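Local coordinates for protein acetyl transferase (Salmonella typhimurium, PDB 1S7K) that transfers an acetyl group, probably from acetyl-coenzyme A, to the N-terminal alpha-amino group of ribosomal protein L7/L12, at residues M159-Y164 / Y169-M174. Sequence-based numbering, arbitrary orientation.
Sequences MKQAEY and YHDVNM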
ATOM      1  N   MET A 159       4.543 -10.344  -5.603  1.00  6.79           N
ATOM      2  CA  MET A 159       3.500  -9.625  -6.315  1.00  8.54           C
ATOM      3  C   MET A 159       3.936  -9.522  -7.778  1.00  8.53           C
ATOM      4  O   MET A 159       4.930  -8.903  -8.056  1.00  8.91           O
ATOM      5  CB  MET A 159       3.410  -8.250  -5.697  1.00  8.27           C
ATOM      6  CG  MET A 159       3.036  -8.365  -4.159  1.00 10.77           C
ATOM      7  SD  MET A 159       3.302  -6.811  -3.282  1.00 18.23           S
ATOM      8  CE  MET A 159       2.172  -5.753  -4.022  1.00 15.42           C
ATOM      9  N   LYS A 160       3.150 -10.110  -8.668  1.00  9.29           N
ATOM     10  CA  LYS A 160       3.506 -10.162 -10.089  1.00 10.60           C
ATOM     11  C   LYS A 160       3.521  -8.829 -10.794  1.00 10.83           C
ATOM     12  O   LYS A 160       2.552  -8.114 -10.706  1.00  8.29           O
ATOM     13  CB  LYS A 160       2.534 -11.109 -10.783  1.00 15.31           C
ATOM     14  CG  LYS A 160       2.839 -11.395 -12.224  1.00 17.26           C
ATOM     15  CD  LYS A 160       1.730 -12.245 -12.866  1.00 20.33           C
ATOM     16  CE  LYS A 160       2.244 -13.598 -13.329  1.00 20.22           C
ATOM     17  NZ  LYS A 160       1.351 -13.984 -14.513  1.00 20.27           N
ATOM     18  N   GLN A 161       4.621  -8.471 -11.470  1.00  9.84           N
ATOM     19  CA  GLN A 161       4.617  -7.201 -12.231  1.00 10.54           C
ATOM     20  C   GLN A 161       4.111  -5.987 -11.472  1.00 11.52           C
ATOM     21  O   GLN A 161       3.443  -5.120 -12.009  1.00 11.61           O
ATOM     22  CB  GLN A 161       3.755  -7.406 -13.505  1.00 10.18           C
ATOM     23  CG  GLN A 161       4.340  -8.502 -14.380  1.00  9.28           C
ATOM     24  CD  GLN A 161       3.309  -9.074 -15.406  1.00 13.04           C
ATOM     25  OE1 GLN A 161       3.328 -10.274 -15.738  1.00 13.99           O
ATOM     26  NE2 GLN A 161       2.445  -8.224 -15.888  1.00 10.27           N
ATOM     27  N   ALA A 162       4.512  -5.887 -10.221  1.00 10.94           N
ATOM     28  CA  ALA A 162       4.025  -4.844  -9.389  1.00 12.16           C
ATOM     29  C   ALA A 162       4.776  -3.509  -9.395  1.00 13.88           C
ATOM     30  O   ALA A 162       4.217  -2.462  -8.965  1.00 14.82           O
ATOM     31  CB  ALA A 162       3.943  -5.406  -7.977  1.00 11.98           C
ATOM     32  N   GLU A 163       6.008  -3.514  -9.890  1.00 14.62           N
ATOM     33  CA  GLU A 163       6.812  -2.288  -9.864  1.00 15.36           C
ATOM     34  C   GLU A 163       7.321  -1.928 -11.227  1.00 15.84           C
ATOM     35  O   GLU A 163       8.036  -2.701 -11.849  1.00 15.97           O
ATOM     36  CB  GLU A 163       7.996  -2.466  -8.923  1.00 15.51           C
ATOM     37  CG  GLU A 163       8.919  -1.210  -8.879  1.00 19.92           C
ATOM     38  CD  GLU A 163       9.962  -1.273  -7.770  1.00 25.57           C
ATOM     39  OE1 GLU A 163      11.063  -0.702  -7.967  1.00 28.76           O
ATOM     40  OE2 GLU A 163       9.672  -1.865  -6.695  1.00 24.43           O
ATOM     41  N   TYR A 164       6.930  -0.763 -11.701  1.00 16.86           N
ATOM     42  CA  TYR A 164       7.388  -0.310 -13.030  1.00 19.74           C
ATOM     43  C   TYR A 164       8.793   0.288 -12.884  1.00 20.79           C
ATOM     44  O   TYR A 164       9.051   1.077 -11.969  1.00 23.31           O
ATOM     45  CB  TYR A 164       6.440   0.767 -13.562  1.00 21.41           C
ATOM     46  CG  TYR A 164       6.771   1.264 -14.959  1.00 25.03           C
ATOM     47  CD1 TYR A 164       6.396   0.542 -16.066  1.00 26.82           C
ATOM     48  CD2 TYR A 164       7.430   2.466 -15.150  1.00 27.67           C
ATOM     49  CE1 TYR A 164       6.653   1.004 -17.358  1.00 30.88           C
ATOM     50  CE2 TYR A 164       7.711   2.942 -16.426  1.00 28.55           C
ATOM     51  CZ  TYR A 164       7.306   2.204 -17.527  1.00 31.06           C
ATOM     52  OH  TYR A 164       7.475   2.673 -18.827  1.00 34.11           O
ATOM     53  N   TYR A 169       7.371  -3.914 -16.044  1.00 15.00           N
ATOM     54  CA  TYR A 169       6.737  -4.089 -14.731  1.00 13.63           C
ATOM     55  C   TYR A 169       7.404  -5.351 -14.156  1.00 13.15           C
ATOM     56  O   TYR A 169       7.371  -6.465 -14.752  1.00 14.54           O
ATOM     57  CB  TYR A 169       5.208  -4.232 -14.862  1.00 13.09           C
ATOM     58  CG  TYR A 169       4.645  -3.008 -15.542  1.00 13.07           C
ATOM     59  CD1 TYR A 169       4.154  -1.937 -14.801  1.00 14.35           C
ATOM     60  CD2 TYR A 169       4.612  -2.931 -16.937  1.00 16.12           C
ATOM     61  CE1 TYR A 169       3.632  -0.823 -15.414  1.00 15.14           C
ATOM     62  CE2 TYR A 169       4.088  -1.804 -17.568  1.00 17.95           C
ATOM     63  CZ  TYR A 169       3.609  -0.782 -16.813  1.00 17.55           C
ATOM     64  OH  TYR A 169       3.114   0.304 -17.466  1.00 18.57           O
ATOM     65  N   HIS A 170       8.056  -5.170 -13.006  1.00 11.00           N
ATOM     66  CA  HIS A 170       8.810  -6.257 -12.389  1.00 11.39           C
ATOM     67  C   HIS A 170       8.098  -6.882 -11.215  1.00 10.72           C
ATOM     68  O   HIS A 170       7.411  -6.193 -10.510  1.00 10.61           O
ATOM     69  CB  HIS A 170      10.119  -5.689 -11.863  1.00 12.94           C
ATOM     70  CG  HIS A 170      10.938  -5.071 -12.950  1.00 17.52           C
ATOM     71  ND1 HIS A 170      11.793  -5.815 -13.730  1.00 20.89           N
ATOM     72  CD2 HIS A 170      10.932  -3.822 -13.468  1.00 15.69           C
ATOM     73  CE1 HIS A 170      12.293  -5.049 -14.690  1.00 19.34           C
ATOM     74  NE2 HIS A 170      11.789  -3.834 -14.560  1.00 20.05           N
ATOM     75  N   ASP A 171       8.338  -8.165 -11.000  1.00 11.30           N
ATOM     76  CA  ASP A 171       7.755  -8.869  -9.843  1.00 10.63           C
ATOM     77  C   ASP A 171       8.463  -8.300  -8.585  1.00 12.85           C
ATOM     78  O   ASP A 171       9.679  -7.956  -8.621  1.00 10.67           O
ATOM     79  CB  ASP A 171       8.043 -10.360  -9.970  1.00  9.75           C
ATOM     80  CG  ASP A 171       7.169 -11.075 -11.006  1.00 10.98           C
ATOM     81  OD1 ASP A 171       6.489 -10.405 -11.846  1.00  8.97           O
ATOM     82  OD2 ASP A 171       7.226 -12.345 -10.979  1.00 10.81           O
ATOM     83  N   VAL A 172       7.730  -8.280  -7.467  1.00 11.00           N
ATOM     84  CA  VAL A 172       8.207  -7.719  -6.208  1.00 11.72           C
ATOM     85  C   VAL A 172       7.979  -8.689  -5.045  1.00 12.10           C
ATOM     86  O   VAL A 172       6.885  -9.154  -4.876  1.00 12.45           O
ATOM     87  CB  VAL A 172       7.396  -6.434  -5.863  1.00 10.76           C
ATOM     88  CG1 VAL A 172       7.773  -5.857  -4.456  1.00 11.26           C
ATOM     89  CG2 VAL A 172       7.692  -5.351  -6.904  1.00 12.32           C
ATOM     90  N   ASN A 173       9.007  -8.945  -4.253  1.00 10.48           N
ATOM     91  CA  ASN A 173       8.875  -9.814  -3.082  1.00 10.62           C
ATOM     92  C   ASN A 173       8.348  -8.978  -1.928  1.00 10.51           C
ATOM     93  O   ASN A 173       8.762  -7.826  -1.719  1.00 10.46           O
ATOM     94  CB  ASN A 173      10.230 -10.407  -2.696  1.00 11.92           C
ATOM     95  CG  ASN A 173      10.613 -11.611  -3.564  1.00 12.75           C
ATOM     96  OD1 ASN A 173       9.749 -12.326  -4.071  1.00 12.30           O
ATOM     97  ND2 ASN A 173      11.919 -11.835  -3.738  1.00 12.83           N
ATOM     98  N   MET A 174       7.425  -9.557  -1.179  1.00  8.50           N
ATOM     99  CA  MET A 174       6.932  -8.877  -0.017  1.00  7.96           C
ATOM    100  C   MET A 174       7.421  -9.684   1.165  1.00  8.35           C
ATOM    101  O   MET A 174       7.096 -10.871   1.303  1.00  8.60           O
ATOM    102  CB  MET A 174       5.394  -8.783  -0.004  1.00  8.47           C
ATOM    103  CG  MET A 174       4.977  -8.182   1.392  1.00 14.77           C
ATOM    104  SD  MET A 174       3.217  -7.810   1.525  1.00 16.72           S
ATOM    105  CE  MET A 174       3.176  -6.373   0.454  1.00 17.90           C
TER
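The backbone N of Q161 is held by the carboxylate of D171: its N-H reaches OD1 at 2.7 Å, arriving from above the carboxylate plane. D171 lies on strand 168-178, which forms the C-terminal beta hairpin of this GNAT fold with strand 154-165, an edge strand of the sheet within this chain. With CG beside its own backbone N (chi1 -76°), D171 brings its carboxylate to the corner that the chain turns at K160 and Q161. OD1 also lies 3.5 Å from K160 CA, and the side chains of K160 and Q161 run alongside that of D171.

Regular antiparallel pairing brackets this corner. On one side M159 and V172 are a hydrogen-bonded pair: M159 N donates a hydrogen bond to V172 O, and V172 N one to M159 O. On the other, E163 N bonds to H170 O, while H170 N donates to E163 O in a nearly straight bond of 2.7 Å (N-H...O 177°). The register slips by two residues between these pairs, and A162 and E163 both face H170: a classic beta bulge.

V172 CG2, anti to its carbonyl carbon, rests against E163 CB at 3.5 Å and A162 CB at 3.9 Å. Its side chain is about 6 Å from that of C137, the residue linked covalently to coenzyme A in another crystal structure of the protein; here the site is empty of ligand, and the bulge lies near it. Y164 and Y169 form the non-hydrogen-bonded pair beyond E163 and H170, their rings inclined at 54°; Y169 makes a cation-pi contact with R131 of the second subunit. E156 of that subunit accepts a hydrogen bond from K160 N, placing the corner in the dimer interface. At the far end, M159 SD meets M174 CE at 3.8 Å.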